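Local coordinates for protein probable fumarate reductase Ifc3 (Shewanella frigidimarina, PDB 1QO8) that reduces fumarate to succinate in vitro in an essentially one-way reaction, using one FAD and four covalently bound haems c per subunit, at residues G166-Q174 and A208-E219. Residues are numbered along the deposited sequence; the frame is centred on the assembly and turned at random.
With FAD (flavin-adenine dinucleotide), chain G.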
ATOM      1  N   GLY A 166     -14.586  21.796  13.727  1.00 46.62           N
ATOM      2  CA  GLY A 166     -13.725  22.810  13.352  1.00 43.67           C
ATOM      3  C   GLY A 166     -12.291  22.611  12.941  1.00 44.63           C
ATOM      4  O   GLY A 166     -11.852  21.529  12.590  1.00 46.60           O
ATOM      5  N   MET A 167     -11.503  23.647  13.114  1.00 42.18           N
ATOM      6  CA  MET A 167     -10.176  23.856  12.576  1.00 44.99           C
ATOM      7  C   MET A 167      -9.215  24.225  13.708  1.00 46.00           C
ATOM      8  O   MET A 167      -9.507  25.131  14.509  1.00 44.75           O
ATOM      9  CB  MET A 167     -10.307  25.021  11.579  1.00 43.39           C
ATOM     10  CG  MET A 167      -8.968  25.401  10.964  1.00 47.71           C
ATOM     11  SD  MET A 167      -8.930  26.525   9.580  1.00 46.65           S
ATOM     12  CE  MET A 167      -7.168  26.767   9.430  1.00 48.20           C
ATOM     13  N   ASN A 168      -8.188  23.425  13.905  1.00 48.08           N
ATOM     14  CA  ASN A 168      -7.094  23.651  14.828  1.00 48.18           C
ATOM     15  C   ASN A 168      -6.187  24.768  14.364  1.00 47.29           C
ATOM     16  O   ASN A 168      -5.884  24.949  13.185  1.00 49.07           O
ATOM     17  CB  ASN A 168      -6.281  22.327  15.031  1.00 48.12           C
ATOM     18  CG  ASN A 168      -7.075  21.311  15.802  1.00 46.42           C
ATOM     19  OD1 ASN A 168      -8.039  21.658  16.513  1.00 47.86           O
ATOM     20  ND2 ASN A 168      -6.810  20.011  15.741  1.00 47.29           N
ATOM     21  N   ALA A 169      -5.870  25.676  15.282  1.00 47.91           N
ATOM     22  CA  ALA A 169      -4.837  26.701  14.997  1.00 48.57           C
ATOM     23  C   ALA A 169      -4.203  27.122  16.328  1.00 50.01           C
ATOM     24  O   ALA A 169      -4.765  26.963  17.415  1.00 51.78           O
ATOM     25  CB  ALA A 169      -5.414  27.892  14.279  1.00 45.28           C
ATOM     26  N   VAL A 170      -2.999  27.634  16.279  1.00 51.99           N
ATOM     27  CA  VAL A 170      -2.257  28.047  17.450  1.00 52.20           C
ATOM     28  C   VAL A 170      -1.932  29.538  17.266  1.00 51.59           C
ATOM     29  O   VAL A 170      -1.461  29.848  16.188  1.00 49.23           O
ATOM     30  CB  VAL A 170      -0.936  27.292  17.647  1.00 52.45           C
ATOM     31  CG1 VAL A 170      -0.027  27.183  16.439  1.00 53.72           C
ATOM     32  CG2 VAL A 170      -0.116  28.048  18.725  1.00 51.83           C
ATOM     33  N   GLY A 171      -2.113  30.350  18.296  1.00 52.86           N
ATOM     34  CA  GLY A 171      -1.780  31.769  18.192  1.00 51.83           C
ATOM     35  C   GLY A 171      -2.914  32.601  17.642  1.00 50.37           C
ATOM     36  O   GLY A 171      -2.654  33.608  16.983  1.00 51.32           O
ATOM     37  N   THR A 172      -4.170  32.246  17.846  1.00 52.12           N
ATOM     38  CA  THR A 172      -5.213  33.096  17.223  1.00 52.92           C
ATOM     39  C   THR A 172      -5.720  34.122  18.214  1.00 54.42           C
ATOM     40  O   THR A 172      -5.608  34.081  19.444  1.00 53.60           O
ATOM     41  CB  THR A 172      -6.396  32.271  16.687  1.00 53.42           C
ATOM     42  OG1 THR A 172      -7.027  31.665  17.814  1.00 50.02           O
ATOM     43  CG2 THR A 172      -5.930  31.218  15.688  1.00 54.29           C
ATOM     44  N   LYS A 173      -6.419  35.100  17.657  1.00 57.13           N
ATOM     45  CA  LYS A 173      -7.093  36.070  18.538  1.00 60.15           C
ATOM     46  C   LYS A 173      -8.210  35.364  19.290  1.00 59.10           C
ATOM     47  O   LYS A 173      -8.533  35.835  20.397  1.00 58.17           O
ATOM     48  CB  LYS A 173      -7.518  37.243  17.683  1.00 64.15           C
ATOM     49  CG  LYS A 173      -8.652  36.954  16.736  1.00 67.63           C
ATOM     50  CD  LYS A 173      -9.105  38.233  16.061  1.00 72.09           C
ATOM     51  CE  LYS A 173     -10.253  38.065  15.102  1.00 75.37           C
ATOM     52  NZ  LYS A 173     -11.587  38.031  15.744  1.00 79.02           N
ATOM     53  N   GLN A 174      -8.814  34.255  18.834  1.00 55.36           N
ATOM     54  CA  GLN A 174      -9.816  33.583  19.679  1.00 56.89           C
ATOM     55  C   GLN A 174      -9.155  32.949  20.923  1.00 56.66           C
ATOM     56  O   GLN A 174      -9.749  32.882  22.007  1.00 57.80           O
ATOM     57  CB  GLN A 174     -10.667  32.530  18.978  1.00 55.57           C
ATOM     58  CG  GLN A 174     -11.616  33.000  17.895  1.00 55.38           C
ATOM     59  CD  GLN A 174     -10.952  33.431  16.608  1.00 57.63           C
ATOM     60  OE1 GLN A 174      -9.746  33.295  16.314  1.00 57.52           O
ATOM     61  NE2 GLN A 174     -11.756  34.005  15.730  1.00 57.48           N
ATOM     62  N   ALA A 208       1.320  23.770  11.851  1.00 49.59           N
ATOM     63  CA  ALA A 208       1.251  24.546  13.074  1.00 50.51           C
ATOM     64  C   ALA A 208       1.508  26.028  12.800  1.00 52.42           C
ATOM     65  O   ALA A 208       0.738  26.882  13.214  1.00 50.44           O
ATOM     66  CB  ALA A 208       2.258  24.089  14.143  1.00 45.33           C
ATOM     67  N   GLU A 209       2.566  26.322  12.053  1.00 53.06           N
ATOM     68  CA  GLU A 209       3.015  27.685  11.894  1.00 54.97           C
ATOM     69  C   GLU A 209       2.033  28.567  11.160  1.00 55.12           C
ATOM     70  O   GLU A 209       2.023  29.766  11.405  1.00 54.84           O
ATOM     71  CB  GLU A 209       4.351  27.705  11.141  1.00 56.39           C
ATOM     72  CG  GLU A 209       5.475  27.360  12.133  1.00 59.04           C
ATOM     73  CD  GLU A 209       6.813  27.235  11.413  1.00 59.94           C
ATOM     74  OE1 GLU A 209       6.868  27.196  10.177  1.00 59.12           O
ATOM     75  OE2 GLU A 209       7.827  27.180  12.152  1.00 63.02           O
ATOM     76  N   GLN A 210       1.246  28.029  10.239  1.00 54.75           N
ATOM     77  CA  GLN A 210       0.424  28.790   9.328  1.00 51.42           C
ATOM     78  C   GLN A 210      -1.068  28.656   9.585  1.00 49.15           C
ATOM     79  O   GLN A 210      -1.911  29.103   8.819  1.00 48.40           O
ATOM     80  CB  GLN A 210       0.777  28.306   7.900  1.00 54.28           C
ATOM     81  CG  GLN A 210       2.047  29.025   7.446  1.00 59.90           C
ATOM     82  CD  GLN A 210       2.656  28.472   6.184  1.00 62.35           C
ATOM     83  OE1 GLN A 210       3.876  28.300   6.123  1.00 64.57           O
ATOM     84  NE2 GLN A 210       1.879  28.219   5.122  1.00 62.58           N
ATOM     85  N   SER A 211      -1.436  27.969  10.624  1.00 47.82           N
ATOM     86  CA  SER A 211      -2.794  27.665  11.028  1.00 49.43           C
ATOM     87  C   SER A 211      -3.528  28.925  11.449  1.00 49.73           C
ATOM     88  O   SER A 211      -4.661  29.035  10.957  1.00 47.95           O
ATOM     89  CB  SER A 211      -2.815  26.602  12.112  1.00 48.88           C
ATOM     90  OG  SER A 211      -2.094  26.898  13.292  1.00 49.80           O
ATOM     91  N   ALA A 212      -2.943  29.838  12.242  1.00 48.44           N
ATOM     92  CA  ALA A 212      -3.644  31.089  12.552  1.00 51.13           C
ATOM     93  C   ALA A 212      -3.920  31.954  11.336  1.00 52.76           C
ATOM     94  O   ALA A 212      -4.998  32.492  11.084  1.00 53.76           O
ATOM     95  CB  ALA A 212      -2.777  31.952  13.523  1.00 51.36           C
ATOM     96  N   ASP A 213      -2.916  32.105  10.473  1.00 55.16           N
ATOM     97  CA  ASP A 213      -3.034  32.741   9.169  1.00 54.96           C
ATOM     98  C   ASP A 213      -4.142  32.101   8.346  1.00 53.59           C
ATOM     99  O   ASP A 213      -4.900  32.886   7.822  1.00 49.82           O
ATOM    100  CB  ASP A 213      -1.724  32.623   8.389  1.00 59.72           C
ATOM    101  CG  ASP A 213      -1.400  33.940   7.710  1.00 64.02           C
ATOM    102  OD1 ASP A 213      -1.996  35.024   7.919  1.00 63.70           O
ATOM    103  OD2 ASP A 213      -0.409  33.856   6.968  1.00 67.93           O
ATOM    104  N   GLY A 214      -4.272  30.772   8.306  1.00 53.47           N
ATOM    105  CA  GLY A 214      -5.424  30.179   7.624  1.00 53.63           C
ATOM    106  C   GLY A 214      -6.778  30.552   8.220  1.00 53.83           C
ATOM    107  O   GLY A 214      -7.711  30.723   7.434  1.00 55.16           O
ATOM    108  N   VAL A 215      -6.942  30.610   9.544  1.00 50.86           N
ATOM    109  CA  VAL A 215      -8.191  30.964  10.194  1.00 50.58           C
ATOM    110  C   VAL A 215      -8.531  32.425   9.820  1.00 51.27           C
ATOM    111  O   VAL A 215      -9.634  32.701   9.376  1.00 49.52           O
ATOM    112  CB  VAL A 215      -8.136  30.821  11.723  1.00 50.34           C
ATOM    113  CG1 VAL A 215      -9.318  31.524  12.446  1.00 46.40           C
ATOM    114  CG2 VAL A 215      -8.101  29.320  12.129  1.00 49.17           C
ATOM    115  N   GLN A 216      -7.504  33.280   9.887  1.00 52.46           N
ATOM    116  CA  GLN A 216      -7.588  34.643   9.446  1.00 55.09           C
ATOM    117  C   GLN A 216      -7.958  34.835   7.987  1.00 53.86           C
ATOM    118  O   GLN A 216      -8.853  35.628   7.653  1.00 55.40           O
ATOM    119  CB  GLN A 216      -6.241  35.339   9.647  1.00 59.91           C
ATOM    120  CG  GLN A 216      -6.019  35.824  11.066  1.00 62.81           C
ATOM    121  CD  GLN A 216      -4.586  36.330  11.152  1.00 67.69           C
ATOM    122  OE1 GLN A 216      -4.309  37.486  10.786  1.00 72.26           O
ATOM    123  NE2 GLN A 216      -3.661  35.506  11.584  1.00 67.41           N
ATOM    124  N   TRP A 217      -7.306  34.060   7.137  1.00 51.01           N
ATOM    125  CA  TRP A 217      -7.690  33.971   5.733  1.00 46.01           C
ATOM    126  C   TRP A 217      -9.133  33.601   5.570  1.00 44.29           C
ATOM    127  O   TRP A 217      -9.850  34.221   4.806  1.00 43.04           O
ATOM    128  CB  TRP A 217      -6.734  32.990   5.050  1.00 48.27           C
ATOM    129  CG  TRP A 217      -7.250  32.370   3.775  1.00 49.19           C
ATOM    130  CD1 TRP A 217      -7.698  31.115   3.553  1.00 50.69           C
ATOM    131  CD2 TRP A 217      -7.389  33.065   2.532  1.00 53.41           C
ATOM    132  NE1 TRP A 217      -8.094  30.934   2.232  1.00 52.35           N
ATOM    133  CE2 TRP A 217      -7.884  32.144   1.579  1.00 53.94           C
ATOM    134  CE3 TRP A 217      -7.113  34.376   2.128  1.00 54.36           C
ATOM    135  CZ2 TRP A 217      -8.112  32.512   0.274  1.00 52.88           C
ATOM    136  CZ3 TRP A 217      -7.335  34.721   0.817  1.00 56.09           C
ATOM    137  CH2 TRP A 217      -7.870  33.810  -0.094  1.00 54.10           C
ATOM    138  N   LEU A 218      -9.659  32.573   6.270  1.00 44.13           N
ATOM    139  CA  LEU A 218     -11.095  32.273   6.087  1.00 43.38           C
ATOM    140  C   LEU A 218     -12.003  33.406   6.578  1.00 46.39           C
ATOM    141  O   LEU A 218     -13.081  33.632   5.995  1.00 45.12           O
ATOM    142  CB  LEU A 218     -11.421  30.932   6.730  1.00 43.90           C
ATOM    143  CG  LEU A 218     -10.676  29.719   6.116  1.00 42.85           C
ATOM    144  CD1 LEU A 218     -10.792  28.486   6.995  1.00 42.19           C
ATOM    145  CD2 LEU A 218     -11.181  29.439   4.711  1.00 42.94           C
ATOM    146  N   GLU A 219     -11.627  34.014   7.703  1.00 46.77           N
ATOM    147  CA  GLU A 219     -12.271  35.164   8.268  1.00 50.99           C
ATOM    148  C   GLU A 219     -12.221  36.394   7.346  1.00 49.89           C
ATOM    149  O   GLU A 219     -13.291  36.955   7.198  1.00 50.30           O
ATOM    150  CB  GLU A 219     -11.609  35.662   9.587  1.00 50.53           C
ATOM    151  CG  GLU A 219     -12.030  34.618  10.646  1.00 54.82           C
ATOM    152  CD  GLU A 219     -11.204  34.813  11.892  1.00 55.95           C
ATOM    153  OE1 GLU A 219     -10.006  35.150  11.740  1.00 57.50           O
ATOM    154  OE2 GLU A 219     -11.758  34.700  12.999  1.00 57.10           O
TER
HETATM  155  PA  FAD G 605     -12.956  16.763   0.158  1.00 37.10           P
HETATM  156  O1A FAD G 605     -13.636  17.828   0.962  1.00 36.29           O
HETATM  157  O2A FAD G 605     -13.439  15.497   0.129  1.00 34.89           O
HETATM  158  O5B FAD G 605     -13.330  17.197  -1.305  1.00 38.68           O
HETATM  159  C5B FAD G 605     -12.735  16.569  -2.514  1.00 37.74           C
HETATM  160  C4B FAD G 605     -13.540  17.115  -3.797  1.00 37.13           C
HETATM  161  O4B FAD G 605     -12.855  16.419  -4.950  1.00 36.70           O
HETATM  162  C3B FAD G 605     -14.991  16.533  -3.847  1.00 36.57           C
HETATM  163  O3B FAD G 605     -16.049  17.381  -3.848  1.00 34.67           O
HETATM  164  C2B FAD G 605     -14.916  15.341  -4.870  1.00 37.21           C
HETATM  165  O2B FAD G 605     -16.135  15.093  -5.612  1.00 40.43           O
HETATM  166  C1B FAD G 605     -13.939  15.914  -5.827  1.00 36.52           C
HETATM  167  N9A FAD G 605     -13.243  14.895  -6.623  1.00 40.56           N
HETATM  168  C8A FAD G 605     -12.823  13.646  -6.239  1.00 37.92           C
HETATM  169  N7A FAD G 605     -12.344  12.956  -7.236  1.00 38.16           N
HETATM  170  C5A FAD G 605     -12.441  13.782  -8.351  1.00 37.60           C
HETATM  171  C6A FAD G 605     -12.164  13.579  -9.771  1.00 38.01           C
HETATM  172  N6A FAD G 605     -11.673  12.478 -10.270  1.00 38.15           N
HETATM  173  N1A FAD G 605     -12.384  14.671 -10.545  1.00 37.75           N
HETATM  174  C2A FAD G 605     -12.978  15.824 -10.086  1.00 39.56           C
HETATM  175  N3A FAD G 605     -13.284  16.085  -8.795  1.00 38.68           N
HETATM  176  C4A FAD G 605     -13.013  15.012  -8.004  1.00 38.96           C
HETATM  177  N1  FAD G 605     -11.580  16.957  10.064  1.00 45.98           N
HETATM  178  C2  FAD G 605     -11.272  17.954  10.850  1.00 47.89           C
HETATM  179  O2  FAD G 605     -10.204  18.440  11.029  1.00 45.75           O
HETATM  180  N3  FAD G 605     -12.248  18.631  11.643  1.00 52.54           N
HETATM  181  C4  FAD G 605     -13.552  18.166  11.510  1.00 53.17           C
HETATM  182  O4  FAD G 605     -14.417  18.654  12.180  1.00 56.32           O
HETATM  183  C4X FAD G 605     -13.854  17.008  10.671  1.00 48.56           C
HETATM  184  N5  FAD G 605     -15.106  16.530  10.606  1.00 46.53           N
HETATM  185  C5X FAD G 605     -15.418  15.510   9.773  1.00 44.72           C
HETATM  186  C6  FAD G 605     -16.749  15.071   9.742  1.00 43.24           C
HETATM  187  C7  FAD G 605     -17.100  14.043   8.901  1.00 45.29           C
HETATM  188  C7M FAD G 605     -18.497  13.518   8.806  1.00 43.57           C
HETATM  189  C8  FAD G 605     -16.086  13.478   8.045  1.00 44.00           C
HETATM  190  C8M FAD G 605     -16.471  12.406   7.072  1.00 44.80           C
HETATM  191  C9  FAD G 605     -14.790  13.927   8.052  1.00 40.94           C
HETATM  192  C9A FAD G 605     -14.412  14.942   8.898  1.00 42.13           C
HETATM  193  N10 FAD G 605     -13.109  15.463   9.019  1.00 41.14           N
HETATM  194  C10 FAD G 605     -12.804  16.458   9.866  1.00 44.56           C
HETATM  195  C1' FAD G 605     -12.109  15.214   7.933  1.00 43.11           C
HETATM  196  C2' FAD G 605     -12.014  16.470   7.004  1.00 41.42           C
HETATM  197  O2' FAD G 605     -13.426  16.859   6.906  1.00 42.40           O
HETATM  198  C3' FAD G 605     -11.676  15.916   5.598  1.00 39.59           C
HETATM  199  O3' FAD G 605     -10.427  15.211   5.618  1.00 42.08           O
HETATM  200  C4' FAD G 605     -11.225  17.142   4.735  1.00 41.19           C
HETATM  201  O4' FAD G 605     -12.446  17.931   4.599  1.00 37.41           O
HETATM  202  C5' FAD G 605     -10.882  16.561   3.316  1.00 36.37           C
HETATM  203  O5' FAD G 605     -10.852  17.840   2.417  1.00 41.82           O
HETATM  204  P   FAD G 605     -10.409  17.794   0.943  1.00 38.53           P
HETATM  205  O1P FAD G 605     -10.485  19.232   0.484  1.00 38.39           O
HETATM  206  O2P FAD G 605      -9.194  17.110   0.982  1.00 38.75           O
HETATM  207  O3P FAD G 605     -11.351  16.872   0.340  1.00 35.93           O
HETATM  208  O   HOH W   1      -0.285  29.458  13.756  1.00 46.83           O
HETATM  209  O   HOH W   2      -8.367  34.541  13.879  1.00 61.60           O
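Ser211 OG is gripped from two sides: it accepts a hydrogen bond from Val170 N (3.2 Å) and donates its own proton to Ala208 O, one turn back in helix 201-220, at 2.8 Å. With chi1 at 58°, OG sits between the backbone N and carbonyl carbon of its residue, a position from which it serves both partners. The helix is kinked here, where the amides of Ala212 and Asp213 have no bond to the preceding turn; a water takes the N-H of Ala212 and lies 2.7 Å from Val170 O, tying the loop into the break. Past the kink the contact turns apolar. The extended chain of Met167, CG anti to the backbone N (chi1 178°), slides along Val215, bringing SD to 3.7 Å from Leu218 CD1 and CE against Val215 CG2 and the backbone of Gly214. Ala169 CB meets Val215 CG2 at 3.7 Å. At the far end Gln174 NE2 points in its amide plane at Glu219 OE2 (2.8 Å), while a second water links Gln174 OE1 to Glu219 OE1; NE2 also bonds Asp226. Gly166 O accepts the flavin N3-H of FAD, so this packing adjoins the cofactor site. Strand 167-168, which pairs antiparallel with strand 239-241, lies against helix 201-220, with helix 543-563 touching Met167 and Leu218 and helix 184-194 touching Val170 and Ala208.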